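Local coordinates for protein arylsulfatase (Pseudoalteromonas sp. MB47, PDB 7AJ0) that is a hexameric, calcium-containing sulfatase that probably removes sulfate groups from the algal polysaccharide fucoidan, acting in an exo fashion, at residues Y229-N232 / D236-M239. Residues are numbered along the deposited sequence; the frame is centred on the assembly and turned at random.
Sequences YPIN and DISM
Residues 229-232 hold Asp236 twice, once by its backbone carbonyl and once by its carboxylate. The Tyr229 hydroxyl donates to the Asp236 backbone O, OH to O 2.9 Å, meeting the C=O at 118° and lying somewhat out of the carbonyl plane, while the oxygen itself sits at the ring edge. That carbonyl also accepts the turn bond from Met239 N, so two donors share it. The carboxylate, for its part, reaches the backbone of Asn232: Asn232 N gives a fairly straight bond (159°) to Asp236 OD2 at 3.1 Å, using the anti lone pair.

Tyr229 gets there because its CG lies anti to the backbone N (chi1 -175°), which carries the ring across toward helix 234-238. Met239 CB packs 3.5 Å from Tyr229 OH, before the thioether chain bends away. On the buried side, Ile231 CG2 rests against Ile237 CB at 3.8 Å, and both isoleucines continue onto Tyr186 and Leu190.

A phenylalanine in place of Tyr229 would probably keep much of the packing but leave the Asp236 carbonyl with Met239 N as its one donor within this contact.

The two bonds thus close the short connection from strand 226-230, which pairs antiparallel with strand 215-220, into helix 234-238, just ahead of helix 240-258: one phenol and one carboxylate, each bonded to backbone of the other segment, tie the turn together beside an aliphatic contact.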
loop_
_atom_site.group_PDB
_atom_site.type_symbol
_atom_site.label_atom_id
_atom_site.label_comp_id
_atom_site.label_asym_id
_atom_site.label_seq_id
_atom_site.Cartn_x
_atom_site.Cartn_y
_atom_site.Cartn_z
ATOM N N TYR A 229 -1.154 48.599 -11.451
ATOM C CA TYR A 229 0.200 48.055 -11.531
ATOM C C TYR A 229 0.197 46.899 -12.521
ATOM O O TYR A 229 -0.213 45.779 -12.177
ATOM C CB TYR A 229 0.695 47.603 -10.158
ATOM C CG TYR A 229 2.136 47.142 -10.145
ATOM C CD1 TYR A 229 2.464 45.811 -10.378
ATOM C CD2 TYR A 229 3.168 48.038 -9.900
ATOM C CE1 TYR A 229 3.782 45.387 -10.371
ATOM C CE2 TYR A 229 4.487 47.625 -9.892
ATOM C CZ TYR A 229 4.788 46.298 -10.127
ATOM O OH TYR A 229 6.101 45.885 -10.115
ATOM N N PRO A 230 0.640 47.126 -13.757
ATOM C CA PRO A 230 0.646 46.036 -14.738
ATOM C C PRO A 230 1.683 44.986 -14.388
ATOM O O PRO A 230 2.743 45.281 -13.830
ATOM C CB PRO A 230 0.996 46.736 -16.058
ATOM C CG PRO A 230 0.801 48.195 -15.798
ATOM C CD PRO A 230 1.114 48.389 -14.348
ATOM N N ILE A 231 1.367 43.743 -14.733
ATOM C CA ILE A 231 2.262 42.616 -14.515
ATOM C C ILE A 231 2.444 41.924 -15.856
ATOM O O ILE A 231 1.516 41.278 -16.360
ATOM C CB ILE A 231 1.730 41.646 -13.449
ATOM C CG1 ILE A 231 1.758 42.338 -12.080
ATOM C CG2 ILE A 231 2.556 40.372 -13.436
ATOM C CD1 ILE A 231 0.978 41.632 -11.002
ATOM N N ASN A 232 3.634 42.076 -16.445
ATOM C CA ASN A 232 3.953 41.482 -17.735
ATOM C C ASN A 232 5.280 40.733 -17.714
ATOM O O ASN A 232 5.742 40.286 -18.772
ATOM C CB ASN A 232 3.990 42.560 -18.827
ATOM C CG ASN A 232 2.664 43.281 -18.979
ATOM O OD1 ASN A 232 2.570 44.485 -18.741
ATOM N ND2 ASN A 232 1.632 42.545 -19.382
ATOM N N ASP A 236 8.252 42.374 -12.826
ATOM C CA ASP A 236 7.084 43.089 -12.321
ATOM C C ASP A 236 6.469 42.365 -11.130
ATOM O O ASP A 236 6.258 42.960 -10.068
ATOM C CB ASP A 236 6.043 43.251 -13.431
ATOM C CG ASP A 236 6.534 44.116 -14.575
ATOM O OD1 ASP A 236 7.390 44.995 -14.335
ATOM O OD2 ASP A 236 6.060 43.915 -15.714
ATOM N N ILE A 237 6.173 41.072 -11.290
ATOM C CA ILE A 237 5.470 40.348 -10.241
ATOM C C ILE A 237 6.345 40.137 -9.014
ATOM O O ILE A 237 5.823 39.867 -7.927
ATOM C CB ILE A 237 4.949 38.997 -10.766
ATOM C CG1 ILE A 237 3.808 38.494 -9.876
ATOM C CG2 ILE A 237 6.067 37.962 -10.817
ATOM C CD1 ILE A 237 3.052 37.323 -10.450
ATOM N N SER A 238 7.668 40.255 -9.151
ATOM C CA SER A 238 8.539 40.092 -7.993
ATOM C C SER A 238 8.369 41.227 -6.989
ATOM O O SER A 238 8.706 41.053 -5.813
ATOM C CB SER A 238 10.000 40.001 -8.435
ATOM O OG SER A 238 10.501 41.264 -8.834
ATOM N N MET A 239 7.847 42.371 -7.423
ATOM C CA MET A 239 7.607 43.512 -6.550
ATOM C C MET A 239 6.194 43.538 -5.986
ATOM O O MET A 239 5.835 44.499 -5.298
ATOM C CB MET A 239 7.861 44.815 -7.320
ATOM C CG MET A 239 9.247 44.921 -7.927
ATOM S SD MET A 239 10.556 44.914 -6.686
ATOM C CE MET A 239 10.094 46.323 -5.679
#